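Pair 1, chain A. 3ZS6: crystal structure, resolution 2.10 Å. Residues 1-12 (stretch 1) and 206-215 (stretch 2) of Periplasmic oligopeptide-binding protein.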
# COMPACT_ATOMS: atom_id res chain seq x y z
N LEU A 1 0.19 -18.00 28.21
CA LEU A 1 -0.90 -17.43 27.43
C LEU A 1 -2.05 -17.00 28.33
O LEU A 1 -2.32 -17.64 29.35
CB LEU A 1 -1.40 -18.44 26.40
CG LEU A 1 -0.46 -18.75 25.24
CD1 LEU A 1 -1.04 -19.85 24.35
CD2 LEU A 1 -0.18 -17.48 24.43
N ALA A 2 -2.73 -15.92 27.94
CA ALA A 2 -3.92 -15.45 28.64
C ALA A 2 -5.08 -16.41 28.38
O ALA A 2 -5.13 -17.04 27.32
CB ALA A 2 -4.29 -14.04 28.19
N ASP A 3 -6.02 -16.50 29.33
CA ASP A 3 -7.20 -17.34 29.15
C ASP A 3 -7.99 -16.91 27.92
O ASP A 3 -8.38 -17.73 27.09
CB ASP A 3 -8.11 -17.29 30.38
CG ASP A 3 -7.43 -17.80 31.64
OD1 ASP A 3 -6.57 -18.70 31.53
OD2 ASP A 3 -7.76 -17.30 32.74
N GLN A 4 -8.22 -15.60 27.80
CA GLN A 4 -8.98 -15.05 26.69
C GLN A 4 -8.07 -14.56 25.56
O GLN A 4 -6.98 -14.04 25.81
CB GLN A 4 -9.87 -13.90 27.18
CG GLN A 4 -10.67 -13.25 26.08
OE1 GLN A 4 -9.45 -11.22 25.71
NE2 GLN A 4 -11.58 -11.05 26.43
N GLN A 5 -8.53 -14.73 24.33
CA GLN A 5 -7.71 -14.45 23.15
C GLN A 5 -8.52 -13.69 22.11
O GLN A 5 -8.66 -14.15 20.97
CB GLN A 5 -7.16 -15.77 22.57
CG GLN A 5 -6.19 -16.51 23.50
CD GLN A 5 -4.85 -15.80 23.66
OE1 GLN A 5 -4.46 -15.00 22.80
NE2 GLN A 5 -4.14 -16.09 24.75
N ASP A 6 -9.09 -12.56 22.52
CA ASP A 6 -9.80 -11.67 21.61
C ASP A 6 -8.91 -10.48 21.31
O ASP A 6 -8.35 -9.87 22.22
CB ASP A 6 -11.10 -11.14 22.24
CG ASP A 6 -12.12 -12.23 22.49
OD1 ASP A 6 -11.94 -13.36 21.98
OD2 ASP A 6 -13.11 -11.96 23.19
N LEU A 7 -8.80 -10.13 20.03
CA LEU A 7 -8.00 -8.98 19.64
C LEU A 7 -8.87 -7.97 18.89
O LEU A 7 -9.61 -8.34 17.99
CB LEU A 7 -6.85 -9.42 18.74
CG LEU A 7 -5.92 -8.30 18.27
CD1 LEU A 7 -5.08 -7.79 19.44
CD2 LEU A 7 -5.04 -8.82 17.14
N THR A 8 -8.76 -6.70 19.28
CA THR A 8 -9.48 -5.62 18.61
C THR A 8 -8.47 -4.63 18.02
O THR A 8 -7.67 -4.04 18.75
CB THR A 8 -10.41 -4.88 19.58
OG1 THR A 8 -11.38 -5.80 20.10
CG2 THR A 8 -11.14 -3.73 18.88
N ARG A 9 -8.52 -4.47 16.70
CA ARG A 9 -7.57 -3.62 15.98
C ARG A 9 -8.30 -2.46 15.31
O ARG A 9 -9.37 -2.65 14.73
CB ARG A 9 -6.83 -4.43 14.89
CG ARG A 9 -6.18 -5.73 15.39
CD ARG A 9 -5.68 -6.59 14.22
NE ARG A 9 -4.65 -5.92 13.42
CZ ARG A 9 -3.65 -6.54 12.81
NH1 ARG A 9 -3.54 -7.87 12.88
NH2 ARG A 9 -2.75 -5.84 12.12
N GLN A 10 -7.72 -1.26 15.38
CA GLN A 10 -8.33 -0.09 14.75
C GLN A 10 -7.74 0.14 13.36
O GLN A 10 -6.52 0.12 13.19
CB GLN A 10 -8.14 1.17 15.61
CG GLN A 10 -8.66 2.48 14.95
CD GLN A 10 -7.55 3.49 14.63
OE1 GLN A 10 -6.53 3.56 15.32
NE2 GLN A 10 -7.77 4.30 13.60
N VAL A 11 -8.61 0.32 12.37
CA VAL A 11 -8.16 0.69 11.02
C VAL A 11 -8.64 2.10 10.65
O VAL A 11 -9.64 2.59 11.18
CB VAL A 11 -8.59 -0.36 9.97
CG1 VAL A 11 -7.80 -1.67 10.16
CG2 VAL A 11 -10.09 -0.61 10.03
N PRO A 12 -7.90 2.78 9.74
CA PRO A 12 -8.12 4.22 9.50
C PRO A 12 -9.38 4.55 8.71
O PRO A 12 -9.76 5.72 8.63
CB PRO A 12 -6.87 4.63 8.71
CG PRO A 12 -6.45 3.36 7.99
CD PRO A 12 -6.76 2.25 8.98
N VAL A 206 -2.63 -21.42 15.65
CA VAL A 206 -3.26 -20.11 15.69
C VAL A 206 -3.84 -19.87 17.09
O VAL A 206 -4.75 -20.58 17.53
CB VAL A 206 -4.39 -19.99 14.64
CG1 VAL A 206 -5.05 -18.62 14.71
CG2 VAL A 206 -3.86 -20.27 13.25
N VAL A 207 -3.31 -18.87 17.80
CA VAL A 207 -3.70 -18.63 19.19
C VAL A 207 -4.89 -17.68 19.33
O VAL A 207 -5.84 -17.98 20.04
CB VAL A 207 -2.51 -18.08 20.01
CG1 VAL A 207 -2.97 -17.68 21.41
CG2 VAL A 207 -1.39 -19.12 20.06
N ILE A 208 -4.84 -16.54 18.64
CA ILE A 208 -5.93 -15.57 18.70
C ILE A 208 -7.21 -16.16 18.13
O ILE A 208 -7.22 -16.66 17.01
CB ILE A 208 -5.55 -14.29 17.93
CG1 ILE A 208 -4.30 -13.66 18.56
CG2 ILE A 208 -6.73 -13.30 17.89
CD1 ILE A 208 -4.55 -13.08 19.93
N ARG A 209 -8.28 -16.12 18.92
CA ARG A 209 -9.52 -16.82 18.56
C ARG A 209 -10.58 -15.91 17.93
O ARG A 209 -11.51 -16.38 17.28
CB ARG A 209 -10.12 -17.54 19.78
CG ARG A 209 -9.28 -18.71 20.26
CD ARG A 209 -10.00 -19.54 21.31
NE ARG A 209 -10.20 -18.84 22.58
CZ ARG A 209 -9.32 -18.83 23.58
NH1 ARG A 209 -8.16 -19.47 23.46
NH2 ARG A 209 -9.60 -18.18 24.71
N LYS A 210 -10.44 -14.61 18.13
CA LYS A 210 -11.40 -13.67 17.57
C LYS A 210 -10.71 -12.36 17.25
O LYS A 210 -9.95 -11.83 18.08
CB LYS A 210 -12.57 -13.43 18.54
CG LYS A 210 -13.54 -12.36 18.05
CD LYS A 210 -14.90 -12.46 18.71
CE LYS A 210 -15.02 -11.56 19.91
NZ LYS A 210 -16.46 -11.38 20.30
N VAL A 211 -10.97 -11.82 16.07
CA VAL A 211 -10.43 -10.53 15.68
C VAL A 211 -11.56 -9.58 15.30
O VAL A 211 -12.46 -9.94 14.52
CB VAL A 211 -9.45 -10.65 14.50
CG1 VAL A 211 -8.80 -9.29 14.21
CG2 VAL A 211 -8.39 -11.68 14.78
N THR A 212 -11.52 -8.38 15.86
CA THR A 212 -12.49 -7.34 15.55
C THR A 212 -11.75 -6.15 14.94
O THR A 212 -10.78 -5.65 15.52
CB THR A 212 -13.22 -6.89 16.83
OG1 THR A 212 -13.99 -7.98 17.35
CG2 THR A 212 -14.13 -5.70 16.55
N TYR A 213 -12.19 -5.72 13.75
CA TYR A 213 -11.64 -4.53 13.10
C TYR A 213 -12.63 -3.37 13.17
O TYR A 213 -13.76 -3.46 12.66
CB TYR A 213 -11.29 -4.82 11.63
CG TYR A 213 -10.00 -5.60 11.44
CD1 TYR A 213 -8.77 -4.96 11.53
CD2 TYR A 213 -10.01 -6.96 11.17
CE1 TYR A 213 -7.58 -5.66 11.37
CE2 TYR A 213 -8.82 -7.67 11.01
CZ TYR A 213 -7.61 -7.01 11.11
OH TYR A 213 -6.41 -7.70 10.95
N LEU A 214 -12.20 -2.26 13.78
CA LEU A 214 -13.05 -1.07 13.89
C LEU A 214 -12.50 0.07 13.04
O LEU A 214 -11.39 0.54 13.28
CB LEU A 214 -13.13 -0.60 15.35
CG LEU A 214 -13.53 -1.63 16.40
CD1 LEU A 214 -13.50 -1.00 17.81
CD2 LEU A 214 -14.91 -2.17 16.08
N PRO A 215 -13.27 0.52 12.04
CA PRO A 215 -12.89 1.71 11.28
C PRO A 215 -13.10 2.96 12.11
O PRO A 215 -14.24 3.29 12.46
CB PRO A 215 -13.87 1.71 10.10
CG PRO A 215 -15.07 0.97 10.63
CD PRO A 215 -14.50 -0.10 11.53
O HOH W 1 -12.28 -9.20 19.03

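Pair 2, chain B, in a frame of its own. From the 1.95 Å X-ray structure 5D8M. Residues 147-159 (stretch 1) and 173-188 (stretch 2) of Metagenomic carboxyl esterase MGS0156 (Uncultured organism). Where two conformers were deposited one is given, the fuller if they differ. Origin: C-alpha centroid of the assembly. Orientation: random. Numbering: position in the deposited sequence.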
# COMPACT_ATOMS: atom_id res chain seq x y z
N PRO B 147 -21.39 0.50 -8.87
CA PRO B 147 -22.04 0.89 -10.13
C PRO B 147 -21.22 0.47 -11.35
O PRO B 147 -20.00 0.64 -11.37
CB PRO B 147 -22.12 2.42 -10.03
CG PRO B 147 -22.06 2.71 -8.55
CD PRO B 147 -21.12 1.67 -8.01
N GLU B 148 -21.90 -0.08 -12.35
CA GLU B 148 -21.25 -0.64 -13.54
C GLU B 148 -20.44 0.35 -14.35
O GLU B 148 -19.44 -0.03 -14.96
CB GLU B 148 -22.30 -1.29 -14.44
CG GLU B 148 -22.50 -2.77 -14.21
CD GLU B 148 -23.59 -3.35 -15.08
OE1 GLU B 148 -24.46 -2.58 -15.56
OE2 GLU B 148 -23.59 -4.59 -15.29
N ASN B 149 -20.86 1.61 -14.37
CA ASN B 149 -20.21 2.62 -15.20
C ASN B 149 -18.96 3.26 -14.56
O ASN B 149 -18.25 4.03 -15.22
CB ASN B 149 -21.20 3.72 -15.55
CG ASN B 149 -22.25 3.25 -16.54
OD1 ASN B 149 -21.98 2.39 -17.38
ND2 ASN B 149 -23.46 3.79 -16.43
N ASP B 150 -18.71 2.93 -13.29
CA ASP B 150 -17.55 3.48 -12.60
C ASP B 150 -16.28 2.85 -13.13
O ASP B 150 -16.25 1.65 -13.43
CB ASP B 150 -17.63 3.25 -11.09
CG ASP B 150 -18.57 4.22 -10.38
OD1 ASP B 150 -19.05 5.17 -11.02
OD2 ASP B 150 -18.77 4.05 -9.16
N THR B 151 -15.23 3.64 -13.24
CA THR B 151 -13.92 3.07 -13.53
C THR B 151 -13.22 2.71 -12.21
O THR B 151 -12.93 3.57 -11.38
CB THR B 151 -13.08 4.02 -14.39
OG1 THR B 151 -13.77 4.26 -15.63
CG2 THR B 151 -11.75 3.40 -14.70
N ILE B 152 -12.98 1.42 -12.02
CA ILE B 152 -12.49 0.91 -10.75
C ILE B 152 -10.96 1.00 -10.64
O ILE B 152 -10.23 0.41 -11.45
CB ILE B 152 -12.94 -0.55 -10.54
CG1 ILE B 152 -14.46 -0.63 -10.50
CG2 ILE B 152 -12.32 -1.13 -9.28
CD1 ILE B 152 -15.09 0.19 -9.36
N VAL B 153 -10.50 1.77 -9.66
CA VAL B 153 -9.07 1.88 -9.37
C VAL B 153 -8.82 1.49 -7.92
O VAL B 153 -9.18 2.23 -7.01
CB VAL B 153 -8.55 3.30 -9.65
CG1 VAL B 153 -7.07 3.44 -9.19
CG2 VAL B 153 -8.70 3.63 -11.14
N PHE B 154 -8.23 0.32 -7.69
CA PHE B 154 -7.88 -0.08 -6.33
C PHE B 154 -6.73 0.77 -5.83
O PHE B 154 -5.78 1.03 -6.57
CB PHE B 154 -7.47 -1.56 -6.27
CG PHE B 154 -8.63 -2.53 -6.42
CD1 PHE B 154 -9.46 -2.80 -5.34
CD2 PHE B 154 -8.88 -3.16 -7.63
CE1 PHE B 154 -10.52 -3.70 -5.45
CE2 PHE B 154 -9.95 -4.06 -7.75
CZ PHE B 154 -10.77 -4.33 -6.65
N VAL B 155 -6.85 1.23 -4.58
CA VAL B 155 -5.74 1.84 -3.88
C VAL B 155 -5.59 1.07 -2.58
O VAL B 155 -6.49 1.06 -1.75
CB VAL B 155 -5.97 3.33 -3.59
CG1 VAL B 155 -4.77 3.92 -2.88
CG2 VAL B 155 -6.23 4.08 -4.91
N THR B 156 -4.46 0.38 -2.46
CA THR B 156 -4.32 -0.66 -1.46
C THR B 156 -3.15 -0.33 -0.56
O THR B 156 -2.23 0.39 -0.97
CB THR B 156 -4.10 -2.05 -2.14
OG1 THR B 156 -2.86 -2.07 -2.87
CG2 THR B 156 -5.20 -2.34 -3.16
N HIS B 157 -3.17 -0.86 0.66
CA HIS B 157 -2.08 -0.64 1.61
C HIS B 157 -1.65 -1.98 2.21
O HIS B 157 -2.50 -2.81 2.57
CB HIS B 157 -2.53 0.34 2.72
CG HIS B 157 -1.49 0.61 3.77
ND1 HIS B 157 -1.70 0.34 5.11
CD2 HIS B 157 -0.25 1.13 3.68
CE1 HIS B 157 -0.64 0.70 5.80
NE2 HIS B 157 0.26 1.19 4.96
N SER B 158 -0.34 -2.18 2.28
CA SER B 158 0.21 -3.33 2.99
C SER B 158 -0.33 -4.66 2.43
O SER B 158 -0.28 -4.94 1.24
CB SER B 158 -0.12 -3.19 4.47
OG SER B 158 0.57 -4.14 5.26
N LYS B 159 -0.88 -5.48 3.32
CA LYS B 159 -1.45 -6.77 2.90
C LYS B 159 -2.64 -6.61 1.93
O LYS B 159 -2.98 -7.53 1.17
CB LYS B 159 -1.87 -7.58 4.14
CG LYS B 159 -2.38 -9.00 3.80
CD LYS B 159 -2.55 -9.85 5.06
CE LYS B 159 -3.46 -11.05 4.78
NZ LYS B 159 -4.89 -10.58 4.50
N ASP B 173 -13.79 -12.33 -13.64
CA ASP B 173 -14.80 -11.28 -13.77
C ASP B 173 -14.39 -10.01 -13.02
O ASP B 173 -14.70 -8.90 -13.47
CB ASP B 173 -16.16 -11.78 -13.30
CG ASP B 173 -16.13 -12.35 -11.89
OD1 ASP B 173 -15.10 -12.94 -11.49
OD2 ASP B 173 -17.14 -12.23 -11.18
N LEU B 174 -13.69 -10.15 -11.89
CA LEU B 174 -13.16 -8.97 -11.21
C LEU B 174 -12.05 -8.33 -12.06
O LEU B 174 -11.98 -7.11 -12.20
CB LEU B 174 -12.63 -9.33 -9.83
CG LEU B 174 -11.93 -8.19 -9.12
CD1 LEU B 174 -12.94 -7.06 -8.89
CD2 LEU B 174 -11.32 -8.64 -7.80
N ALA B 175 -11.19 -9.15 -12.63
CA ALA B 175 -10.11 -8.63 -13.49
C ALA B 175 -10.68 -7.81 -14.64
O ALA B 175 -10.22 -6.71 -14.92
CB ALA B 175 -9.29 -9.76 -14.04
N ALA B 176 -11.71 -8.35 -15.29
CA ALA B 176 -12.33 -7.67 -16.42
C ALA B 176 -13.00 -6.36 -16.00
O ALA B 176 -13.18 -5.46 -16.80
CB ALA B 176 -13.35 -8.58 -17.08
N ARG B 177 -13.35 -6.27 -14.73
CA ARG B 177 -14.03 -5.10 -14.18
C ARG B 177 -13.04 -3.99 -13.74
O ARG B 177 -13.42 -2.84 -13.54
CB ARG B 177 -14.88 -5.55 -12.98
CG ARG B 177 -15.67 -4.47 -12.30
CD ARG B 177 -16.83 -4.00 -13.18
NE ARG B 177 -17.49 -2.85 -12.56
CZ ARG B 177 -17.12 -1.59 -12.76
NH1 ARG B 177 -16.11 -1.31 -13.58
NH2 ARG B 177 -17.77 -0.60 -12.15
N THR B 178 -11.78 -4.36 -13.56
CA THR B 178 -10.81 -3.50 -12.88
C THR B 178 -9.92 -2.76 -13.86
O THR B 178 -9.30 -3.40 -14.72
CB THR B 178 -9.94 -4.34 -11.91
OG1 THR B 178 -10.78 -4.97 -10.94
CG2 THR B 178 -8.89 -3.47 -11.19
N ALA B 179 -9.80 -1.44 -13.73
CA ALA B 179 -8.88 -0.69 -14.59
C ALA B 179 -7.44 -0.66 -14.06
O ALA B 179 -6.47 -0.71 -14.82
CB ALA B 179 -9.38 0.71 -14.80
N ALA B 180 -7.29 -0.56 -12.75
CA ALA B 180 -5.96 -0.31 -12.19
C ALA B 180 -5.85 -0.75 -10.75
O ALA B 180 -6.84 -0.75 -10.01
CB ALA B 180 -5.62 1.18 -12.31
N VAL B 181 -4.63 -1.15 -10.37
CA VAL B 181 -4.29 -1.38 -8.96
C VAL B 181 -3.11 -0.53 -8.58
O VAL B 181 -2.07 -0.62 -9.21
CB VAL B 181 -3.90 -2.83 -8.67
CG1 VAL B 181 -3.50 -2.97 -7.19
CG2 VAL B 181 -5.05 -3.78 -9.05
N VAL B 182 -3.28 0.26 -7.53
CA VAL B 182 -2.19 1.04 -6.97
C VAL B 182 -1.82 0.46 -5.63
O VAL B 182 -2.66 0.32 -4.74
CB VAL B 182 -2.57 2.51 -6.79
CG1 VAL B 182 -1.37 3.27 -6.24
CG2 VAL B 182 -3.03 3.09 -8.13
N SER B 183 -0.55 0.10 -5.49
CA SER B 183 -0.01 -0.40 -4.25
C SER B 183 0.68 0.72 -3.47
O SER B 183 1.59 1.37 -4.00
CB SER B 183 1.00 -1.53 -4.58
OG SER B 183 1.47 -2.17 -3.41
N VAL B 184 0.26 0.94 -2.23
CA VAL B 184 0.89 1.90 -1.34
C VAL B 184 1.51 1.16 -0.15
O VAL B 184 0.79 0.65 0.71
CB VAL B 184 -0.13 2.95 -0.82
CG1 VAL B 184 0.56 4.02 -0.00
CG2 VAL B 184 -0.91 3.57 -2.02
N ALA B 185 2.85 1.10 -0.10
CA ALA B 185 3.55 0.26 0.86
C ALA B 185 2.94 -1.15 0.87
O ALA B 185 2.73 -1.75 1.92
CB ALA B 185 3.50 0.88 2.26
N GLY B 186 2.65 -1.68 -0.32
CA GLY B 186 2.08 -3.00 -0.42
C GLY B 186 3.11 -4.07 -0.18
O GLY B 186 4.25 -3.96 -0.61
N ALA B 187 2.69 -5.14 0.49
CA ALA B 187 3.61 -6.22 0.85
C ALA B 187 3.73 -7.20 -0.30
O ALA B 187 3.43 -8.39 -0.14
CB ALA B 187 3.11 -6.94 2.12
N ILE B 188 4.17 -6.72 -1.45
CA ILE B 188 4.13 -7.54 -2.67
C ILE B 188 4.94 -8.84 -2.53
O ILE B 188 4.47 -9.93 -2.88
CB ILE B 188 4.65 -6.74 -3.88
CG1 ILE B 188 3.94 -5.38 -3.98
CG2 ILE B 188 4.52 -7.56 -5.19
CD1 ILE B 188 2.40 -5.44 -3.97
O HOH W 2 -13.10 -0.15 -14.37

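What backbone arrangement do the two pairs share? Each sets two parallel strands side by side, and 14 central residues superpose with an RMSD of 0.6 Å. In pair 1 the strand directions differ by 27°, in pair 2 by 13°, and the strand axes approach to 4.6 Å in both. The hydrogen-bond ladder runs in the same register. L7(A) N donates to K210(A) O at 2.8 Å and T212(A) N to L7(A) O at 2.9 Å; at the matching positions F154(B) N donates to A180(B) O at 2.9 Å and V182(B) N to F154(B) O at 2.8 Å. One residue of the first strand thus uses both its N and its O on two residues of the second, and R9(A) and its match T156(B) repeat the pattern two positions on.

How does each pair enter the ladder? In both, a single carbonyl accepts from two successive amides. Q5(A) O takes R209(A) N at 2.9 Å and, weakly, K210(A) N at 3.4 Å; I152(B) O takes A179(B) N at 3.0 Å and, weakly, A180(B) N at 3.4 Å. Both pairs also use an arginine to reach back to the loop before the first strand, but from different positions. R209(A) falls on A179(B), whereas R177(B) falls on V207(A). In pair 1, R209(A) NH2 donates to D3(A) O at 2.7 Å, while Q5(A) CG lies over one face of the guanidinium. In pair 2, R177(B) NH1 and NH2 each lie 3.0 Å from D150(B) O and donate to it, so one carbonyl, matching that of D3(A), receives a fork. I152(B) CG1 covers one face of this guanidinium and E148(B) O the opposite one.

What fills the sheet face bearing T8(A) and T212(A)? The matches are V155(B) and V182(B), whose side chains occupy nearly the same space. The threonines add polarity: a water bridges L7(A) O and T212(A) OG1, at 3.0 and 2.7 Å. Further along, T8(A) CG2 meets L214(A) CD1 at 3.8 Å, much as V155(B) CG1 meets V184(B) CG2 at 4.0 Å. At the start of this face, D6(A) and K210(A) carry opposite charges, but D6(A) OD2 and K210(A) NZ remain 4.5 Å apart, beyond a salt bridge. Their matches make an apolar contact instead, V153(B) CG2 to A180(B) CB at 4.1 Å.

How is the other face packed? Bulk is distributed differently. In pair 1 the large ring belongs to Y213(A), against which V11(A) CG1 packs, 3.7 Å from Y213(A) CD1. Its match is the small S183(B), and the ring of pair 2 sits on the first strand, at F154(B), where L7(A) lies in pair 1. F154(B) CZ reaches L174(B) CD1 at 4.1 Å, and T178(B) OG1 lies at the ring edge, 3.4 Å from F154(B) CE2. At the position of R9(A), the compact T156(B) turns its hydroxyl to the neighbouring strand, T156(B) OG1 donating to V182(B) O at 3.0 Å.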